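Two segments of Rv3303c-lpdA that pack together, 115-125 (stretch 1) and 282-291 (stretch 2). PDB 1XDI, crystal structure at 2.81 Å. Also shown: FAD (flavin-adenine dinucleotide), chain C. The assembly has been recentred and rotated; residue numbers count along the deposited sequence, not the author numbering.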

ATOM      1  N   GLY A 115      -9.482  42.745 -12.928  1.00  4.23           N
ATOM      2  CA  GLY A 115     -10.704  43.087 -13.619  1.00  5.80           C
ATOM      3  C   GLY A 115     -11.745  42.012 -13.457  1.00  8.84           C
ATOM      4  O   GLY A 115     -11.546  41.031 -12.771  1.00 10.50           O
ATOM      5  N   ARG A 116     -12.883  42.197 -14.091  1.00 11.51           N
ATOM      6  CA  ARG A 116     -13.973  41.250 -13.989  1.00 13.67           C
ATOM      7  C   ARG A 116     -14.002  40.608 -15.386  1.00 15.78           C
ATOM      8  O   ARG A 116     -13.959  41.319 -16.421  1.00 16.64           O
ATOM      9  CB  ARG A 116     -15.262  42.013 -13.692  1.00 15.89           C
ATOM     10  CG  ARG A 116     -16.424  41.163 -13.217  1.00 20.01           C
ATOM     11  CD  ARG A 116     -17.775  41.797 -13.520  1.00 23.81           C
ATOM     12  NE  ARG A 116     -18.218  41.429 -14.885  1.00 28.33           N
ATOM     13  CZ  ARG A 116     -18.490  42.282 -15.896  1.00 29.42           C
ATOM     14  NH1 ARG A 116     -18.381  43.611 -15.751  1.00 27.72           N
ATOM     15  NH2 ARG A 116     -18.877  41.795 -17.076  1.00 29.90           N
ATOM     16  N   GLY A 117     -14.032  39.276 -15.431  1.00 14.69           N
ATOM     17  CA  GLY A 117     -14.029  38.618 -16.709  1.00 14.44           C
ATOM     18  C   GLY A 117     -15.365  38.001 -17.067  1.00 15.86           C
ATOM     19  O   GLY A 117     -16.172  37.664 -16.190  1.00 14.67           O
ATOM     20  N   GLU A 118     -15.619  37.848 -18.366  1.00 16.19           N
ATOM     21  CA  GLU A 118     -16.850  37.220 -18.786  1.00 16.69           C
ATOM     22  C   GLU A 118     -16.651  36.540 -20.139  1.00 16.83           C
ATOM     23  O   GLU A 118     -15.780  36.937 -20.912  1.00 16.93           O
ATOM     24  CB  GLU A 118     -17.954  38.266 -18.806  1.00 17.28           C
ATOM     25  CG  GLU A 118     -18.617  38.474 -20.111  1.00 21.03           C
ATOM     26  CD  GLU A 118     -19.271  39.830 -20.206  1.00 22.40           C
ATOM     27  OE1 GLU A 118     -18.547  40.842 -20.111  1.00 21.88           O
ATOM     28  OE2 GLU A 118     -20.509  39.876 -20.382  1.00 25.11           O
ATOM     29  N   LEU A 119     -17.435  35.483 -20.379  1.00 16.38           N
ATOM     30  CA  LEU A 119     -17.429  34.712 -21.627  1.00 15.46           C
ATOM     31  C   LEU A 119     -18.173  35.458 -22.726  1.00 16.07           C
ATOM     32  O   LEU A 119     -19.299  35.914 -22.494  1.00 16.28           O
ATOM     33  CB  LEU A 119     -18.131  33.369 -21.423  1.00 11.71           C
ATOM     34  CG  LEU A 119     -17.275  32.214 -20.977  1.00 11.52           C
ATOM     35  CD1 LEU A 119     -18.073  31.395 -20.046  1.00 11.98           C
ATOM     36  CD2 LEU A 119     -16.833  31.413 -22.157  1.00  8.51           C
ATOM     37  N   ILE A 120     -17.566  35.603 -23.910  1.00 16.44           N
ATOM     38  CA  ILE A 120     -18.265  36.280 -24.999  1.00 16.06           C
ATOM     39  C   ILE A 120     -18.336  35.481 -26.299  1.00 16.57           C
ATOM     40  O   ILE A 120     -18.491  36.075 -27.367  1.00 18.71           O
ATOM     41  CB  ILE A 120     -17.661  37.652 -25.329  1.00 15.23           C
ATOM     42  CG1 ILE A 120     -16.233  37.493 -25.844  1.00 15.63           C
ATOM     43  CG2 ILE A 120     -17.682  38.553 -24.118  1.00 14.62           C
ATOM     44  CD1 ILE A 120     -15.544  38.872 -26.187  1.00 14.80           C
ATOM     45  N   ASP A 121     -18.250  34.154 -26.220  1.00 15.81           N
ATOM     46  CA  ASP A 121     -18.310  33.287 -27.406  1.00 17.21           C
ATOM     47  C   ASP A 121     -19.371  33.608 -28.449  1.00 19.94           C
ATOM     48  O   ASP A 121     -20.552  33.781 -28.139  1.00 20.39           O
ATOM     49  CB  ASP A 121     -18.506  31.842 -26.998  1.00 15.10           C
ATOM     50  CG  ASP A 121     -17.327  31.286 -26.260  1.00 14.09           C
ATOM     51  OD1 ASP A 121     -16.676  32.061 -25.523  1.00 12.88           O
ATOM     52  OD2 ASP A 121     -17.062  30.074 -26.409  1.00 13.57           O
ATOM     53  N   SER A 122     -18.929  33.627 -29.697  1.00 22.85           N
ATOM     54  CA  SER A 122     -19.764  33.918 -30.850  1.00 26.29           C
ATOM     55  C   SER A 122     -21.070  33.098 -30.919  1.00 28.58           C
ATOM     56  O   SER A 122     -22.172  33.663 -30.898  1.00 29.49           O
ATOM     57  CB  SER A 122     -18.933  33.674 -32.095  1.00 25.94           C
ATOM     58  OG  SER A 122     -19.406  34.449 -33.178  1.00 30.73           O
ATOM     59  N   THR A 123     -20.923  31.777 -31.020  1.00 30.93           N
ATOM     60  CA  THR A 123     -22.012  30.785 -31.076  1.00 33.44           C
ATOM     61  C   THR A 123     -21.876  29.976 -29.776  1.00 34.77           C
ATOM     62  O   THR A 123     -21.041  30.307 -28.952  1.00 35.29           O
ATOM     63  CB  THR A 123     -21.780  29.823 -32.210  1.00 34.50           C
ATOM     64  OG1 THR A 123     -21.236  28.595 -31.672  1.00 36.74           O
ATOM     65  CG2 THR A 123     -20.760  30.431 -33.201  1.00 34.56           C
ATOM     66  N   PRO A 124     -22.708  28.932 -29.552  1.00 35.60           N
ATOM     67  CA  PRO A 124     -22.442  28.263 -28.268  1.00 35.98           C
ATOM     68  C   PRO A 124     -21.619  26.985 -28.326  1.00 36.87           C
ATOM     69  O   PRO A 124     -21.187  26.494 -27.271  1.00 38.63           O
ATOM     70  CB  PRO A 124     -23.836  27.987 -27.695  1.00 34.37           C
ATOM     71  CG  PRO A 124     -24.663  28.997 -28.292  1.00 35.48           C
ATOM     72  CD  PRO A 124     -24.160  28.983 -29.755  1.00 36.14           C
ATOM     73  N   GLY A 125     -21.352  26.454 -29.519  1.00 36.34           N
ATOM     74  CA  GLY A 125     -20.620  25.188 -29.557  1.00 34.01           C
ATOM     75  C   GLY A 125     -19.172  25.134 -29.984  1.00 32.62           C
ATOM     76  O   GLY A 125     -18.821  24.308 -30.824  1.00 33.46           O
ATOM     77  N   SER A 282     -23.383  35.100 -11.632  1.00  6.87           N
ATOM     78  CA  SER A 282     -24.215  35.828 -12.560  1.00  6.39           C
ATOM     79  C   SER A 282     -23.389  36.827 -13.396  1.00  7.01           C
ATOM     80  O   SER A 282     -22.290  37.274 -13.008  1.00  5.37           O
ATOM     81  CB  SER A 282     -25.319  36.521 -11.797  1.00  7.17           C
ATOM     82  OG  SER A 282     -24.863  37.732 -11.263  1.00  7.61           O
ATOM     83  N   GLY A 283     -23.915  37.145 -14.571  1.00  6.69           N
ATOM     84  CA  GLY A 283     -23.208  38.049 -15.454  1.00  7.76           C
ATOM     85  C   GLY A 283     -21.863  37.516 -15.924  1.00  8.10           C
ATOM     86  O   GLY A 283     -20.913  38.279 -16.086  1.00  9.92           O
ATOM     87  N   LEU A 284     -21.780  36.215 -16.184  1.00  7.83           N
ATOM     88  CA  LEU A 284     -20.517  35.607 -16.609  1.00  7.48           C
ATOM     89  C   LEU A 284     -20.570  35.174 -18.054  1.00  8.73           C
ATOM     90  O   LEU A 284     -19.558  34.738 -18.624  1.00  8.26           O
ATOM     91  CB  LEU A 284     -20.186  34.378 -15.743  1.00  4.90           C
ATOM     92  CG  LEU A 284     -19.976  34.664 -14.270  1.00  2.80           C
ATOM     93  CD1 LEU A 284     -19.699  33.397 -13.548  1.00  1.43           C
ATOM     94  CD2 LEU A 284     -18.879  35.663 -14.120  1.00  1.00           C
ATOM     95  N   GLY A 285     -21.771  35.274 -18.628  1.00 10.09           N
ATOM     96  CA  GLY A 285     -21.984  34.867 -20.004  1.00 10.99           C
ATOM     97  C   GLY A 285     -22.020  33.364 -20.167  1.00 12.49           C
ATOM     98  O   GLY A 285     -21.687  32.855 -21.239  1.00 12.53           O
ATOM     99  N   LEU A 286     -22.419  32.652 -19.110  1.00 13.75           N
ATOM    100  CA  LEU A 286     -22.507  31.204 -19.154  1.00 15.34           C
ATOM    101  C   LEU A 286     -23.599  30.810 -20.140  1.00 17.34           C
ATOM    102  O   LEU A 286     -23.697  29.656 -20.523  1.00 17.11           O
ATOM    103  CB  LEU A 286     -22.841  30.656 -17.782  1.00 15.42           C
ATOM    104  CG  LEU A 286     -21.854  30.997 -16.668  1.00 15.30           C
ATOM    105  CD1 LEU A 286     -22.503  30.854 -15.293  1.00 13.98           C
ATOM    106  CD2 LEU A 286     -20.664  30.088 -16.820  1.00 16.54           C
ATOM    107  N   GLU A 287     -24.411  31.783 -20.556  1.00 19.73           N
ATOM    108  CA  GLU A 287     -25.478  31.548 -21.528  1.00 21.42           C
ATOM    109  C   GLU A 287     -24.889  31.363 -22.891  1.00 21.31           C
ATOM    110  O   GLU A 287     -25.403  30.583 -23.672  1.00 21.73           O
ATOM    111  CB  GLU A 287     -26.407  32.740 -21.655  1.00 23.23           C
ATOM    112  CG  GLU A 287     -26.534  33.595 -20.412  1.00 30.94           C
ATOM    113  CD  GLU A 287     -25.893  34.981 -20.550  1.00 33.54           C
ATOM    114  OE1 GLU A 287     -26.032  35.629 -21.629  1.00 35.28           O
ATOM    115  OE2 GLU A 287     -25.269  35.424 -19.555  1.00 35.13           O
ATOM    116  N   ARG A 288     -23.842  32.129 -23.187  1.00 20.85           N
ATOM    117  CA  ARG A 288     -23.211  32.088 -24.490  1.00 21.19           C
ATOM    118  C   ARG A 288     -22.560  30.749 -24.752  1.00 19.98           C
ATOM    119  O   ARG A 288     -22.172  30.425 -25.885  1.00 20.36           O
ATOM    120  CB  ARG A 288     -22.184  33.233 -24.635  1.00 23.10           C
ATOM    121  CG  ARG A 288     -22.856  34.600 -24.763  1.00 26.21           C
ATOM    122  CD  ARG A 288     -21.907  35.765 -25.066  1.00 30.08           C
ATOM    123  NE  ARG A 288     -22.598  37.031 -24.819  1.00 32.91           N
ATOM    124  CZ  ARG A 288     -22.534  37.757 -23.690  1.00 34.65           C
ATOM    125  NH1 ARG A 288     -21.781  37.385 -22.639  1.00 33.51           N
ATOM    126  NH2 ARG A 288     -23.266  38.869 -23.600  1.00 35.24           N
ATOM    127  N   VAL A 289     -22.488  29.936 -23.723  1.00 17.23           N
ATOM    128  CA  VAL A 289     -21.845  28.681 -23.936  1.00 16.21           C
ATOM    129  C   VAL A 289     -22.699  27.437 -23.631  1.00 15.29           C
ATOM    130  O   VAL A 289     -22.196  26.303 -23.651  1.00 13.75           O
ATOM    131  CB  VAL A 289     -20.510  28.742 -23.187  1.00 17.34           C
ATOM    132  CG1 VAL A 289     -20.398  27.654 -22.128  1.00 17.84           C
ATOM    133  CG2 VAL A 289     -19.398  28.735 -24.208  1.00 17.31           C
ATOM    134  N   GLY A 290     -23.994  27.655 -23.386  1.00 13.46           N
ATOM    135  CA  GLY A 290     -24.906  26.557 -23.115  1.00 14.61           C
ATOM    136  C   GLY A 290     -25.215  26.099 -21.690  1.00 15.07           C
ATOM    137  O   GLY A 290     -26.125  25.300 -21.468  1.00 14.70           O
ATOM    138  N   ILE A 291     -24.447  26.582 -20.726  1.00 15.25           N
ATOM    139  CA  ILE A 291     -24.645  26.218 -19.348  1.00 16.88           C
ATOM    140  C   ILE A 291     -25.851  26.962 -18.771  1.00 18.82           C
ATOM    141  O   ILE A 291     -26.204  28.039 -19.206  1.00 17.45           O
ATOM    142  CB  ILE A 291     -23.392  26.549 -18.542  1.00 16.69           C
ATOM    143  CG1 ILE A 291     -22.270  25.606 -18.923  1.00 16.31           C
ATOM    144  CG2 ILE A 291     -23.649  26.456 -17.063  1.00 16.56           C
ATOM    145  CD1 ILE A 291     -20.980  26.055 -18.302  1.00 16.22           C
TER
HETATM  146  PA  FAD C 999     -13.045  33.239  -3.409  1.00 10.91           P
HETATM  147  O1A FAD C 999     -14.359  33.730  -2.813  1.00 12.95           O
HETATM  148  O2A FAD C 999     -11.885  33.052  -2.433  1.00  8.28           O
HETATM  149  O5B FAD C 999     -12.691  34.272  -4.473  1.00 10.84           O
HETATM  150  C5B FAD C 999     -13.061  34.266  -5.854  1.00 10.03           C
HETATM  151  C4B FAD C 999     -12.519  35.622  -6.252  1.00  9.05           C
HETATM  152  O4B FAD C 999     -12.698  35.883  -7.620  1.00  8.22           O
HETATM  153  C3B FAD C 999     -13.111  36.935  -5.505  1.00  8.19           C
HETATM  154  O3B FAD C 999     -12.324  37.376  -4.398  1.00  3.90           O
HETATM  155  C2B FAD C 999     -13.241  37.950  -6.540  1.00 10.30           C
HETATM  156  O2B FAD C 999     -12.308  39.032  -6.571  1.00 12.96           O
HETATM  157  C1B FAD C 999     -13.131  37.218  -7.853  1.00 10.01           C
HETATM  158  N9A FAD C 999     -14.222  37.285  -8.741  1.00  7.28           N
HETATM  159  C8A FAD C 999     -15.590  37.166  -8.598  1.00  8.87           C
HETATM  160  N7A FAD C 999     -16.252  37.321  -9.716  1.00  8.41           N
HETATM  161  C5A FAD C 999     -15.284  37.554 -10.649  1.00  8.16           C
HETATM  162  C6A FAD C 999     -15.297  37.809 -12.030  1.00  6.99           C
HETATM  163  N6A FAD C 999     -16.410  37.867 -12.732  1.00  5.33           N
HETATM  164  N1A FAD C 999     -14.088  38.005 -12.666  1.00  5.89           N
HETATM  165  C2A FAD C 999     -12.924  37.957 -12.000  1.00  5.45           C
HETATM  166  N3A FAD C 999     -12.822  37.711 -10.638  1.00  7.49           N
HETATM  167  C4A FAD C 999     -14.128  37.528 -10.077  1.00  7.96           C
HETATM  168  N1  FAD C 999     -12.509  27.856   4.383  1.00  5.54           N
HETATM  169  C2  FAD C 999     -11.536  27.085   4.958  1.00  6.11           C
HETATM  170  O2  FAD C 999     -11.000  26.146   4.339  1.00  9.84           O
HETATM  171  N3  FAD C 999     -11.150  27.361   6.250  1.00  3.02           N
HETATM  172  C4  FAD C 999     -11.643  28.362   7.039  1.00  1.67           C
HETATM  173  O4  FAD C 999     -11.205  28.505   8.180  1.00  2.12           O
HETATM  174  C4X FAD C 999     -12.591  29.107   6.476  1.00  3.89           C
HETATM  175  N5  FAD C 999     -13.112  30.161   7.278  1.00  5.44           N
HETATM  176  C5X FAD C 999     -14.119  30.961   6.678  1.00  5.92           C
HETATM  177  C6  FAD C 999     -14.679  32.044   7.391  1.00  6.94           C
HETATM  178  C7  FAD C 999     -15.692  32.876   6.845  1.00  7.15           C
HETATM  179  C7M FAD C 999     -16.261  34.055   7.672  1.00  7.14           C
HETATM  180  C8  FAD C 999     -16.160  32.579   5.531  1.00  5.29           C
HETATM  181  C8M FAD C 999     -17.254  33.389   4.854  1.00  5.84           C
HETATM  182  C9  FAD C 999     -15.628  31.552   4.807  1.00  4.69           C
HETATM  183  C9A FAD C 999     -14.616  30.744   5.314  1.00  4.23           C
HETATM  184  N10 FAD C 999     -13.990  29.627   4.579  1.00  4.19           N
HETATM  185  C10 FAD C 999     -13.015  28.853   5.139  1.00  4.98           C
HETATM  186  C1' FAD C 999     -14.433  29.434   3.250  1.00  2.93           C
HETATM  187  C2' FAD C 999     -13.432  29.768   2.184  1.00  3.17           C
HETATM  188  O2' FAD C 999     -12.985  31.156   2.376  1.00  1.51           O
HETATM  189  C3' FAD C 999     -13.993  29.623   0.797  1.00  4.07           C
HETATM  190  O3' FAD C 999     -14.248  28.261   0.569  1.00  2.64           O
HETATM  191  C4' FAD C 999     -13.052  30.015  -0.326  1.00  5.47           C
HETATM  192  O4' FAD C 999     -12.855  31.456  -0.065  1.00  9.05           O
HETATM  193  C5' FAD C 999     -13.562  29.996  -1.683  1.00  5.80           C
HETATM  194  O5' FAD C 999     -12.496  30.289  -2.575  1.00  8.14           O
HETATM  195  P   FAD C 999     -12.681  30.528  -4.106  1.00  6.72           P
HETATM  196  O1P FAD C 999     -11.363  30.661  -4.608  1.00  7.89           O
HETATM  197  O2P FAD C 999     -13.568  29.551  -4.775  1.00  8.26           O
HETATM  198  O3P FAD C 999     -13.428  31.877  -4.079  1.00  8.64           O

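The contact between the two segments is organised around L119, whose backbone is satisfied at both polar atoms by stretch 2. Its amide N donates to the carbonyl O of L284 at 2.9 Å, and the N-H...O angle of 166° makes this a nearly straight bond at the end of the strand 116-119. Its carbonyl O accepts from R288 NH1, also at 2.9 Å, with a more bent angle of 140°. One bond is therefore made backbone to backbone and the other by a side chain that reaches back to the strand. L119 O lies near the plane of the R288 guanidinium, at its edge, where the N-H groups point.

R288 has more of its surface covered by the other stretch than any other residue of the pair. Its CA-to-CB bond points toward stretch 1, and the chain runs out with chi1 m and both chi2 and chi3 t, so that its CD packs 3.7 Å from I120 CA before the guanidinium arrives at the strand. The same NH1 that bonds L119 also forms a salt bridge with E118, at 3.6 Å from OE2, a longer and looser approach. The E118 carboxylate is shared between two arginines: OE1 forms a salt bridge with R116 NH2 at 3.2 Å within stretch 1, leaving each oxygen with a positively charged partner. R116 NH2 also comes within 4.2 Å of G283 O, too far for more than proximity.

Two overlapping turns in stretch 2 contain R288. In the type I turn from G285 to R288, the R288 amide N donates to G285 O at 3.0 Å; in the overlapping turn from E287 to G290, G290 N donates to E287 O at 3.3 Å. G285 has a positive phi of 75° and sits against the strand, where an ideal CB would fall only 2.3 Å from L119 O. A side chain there would clash with that carbonyl, and the positive phi by itself also favours glycine.

Apolar contacts add to the L119 backbone bonds. The L119 side chain points toward stretch 2, its CD1 lying 4.3 Å from L286 CD2 and its CD2 4.2 Å from V289 CG2. V289 CG2 also lies 3.5 Å from D121 OD2, but this is no polar pairing; both carboxylate oxygens of D121 are hydrogen-bonded elsewhere in the structure.

Farther along, R288 O receives a CA-H...O contact from P124 CA at 3.2 Å, with an angle of 136° at the hydrogen. T123 O is 3.3 Å from the same R288 O, but both are acceptors and no hydrogen bond joins them. T123 OG1 instead accepts from G125 N at 3.0 Å within its own segment.

The strand also serves the cofactor. G117 N donates to FAD N1A at 3.0 Å and 169°, and FAD N6A returns a weak bond to G117 O at 3.5 Å, so the adenine pairs with both polar backbone atoms of one glycine. L284 CD2 approaches N6A to 3.6 Å, bringing stretch 2 against the adenine as well.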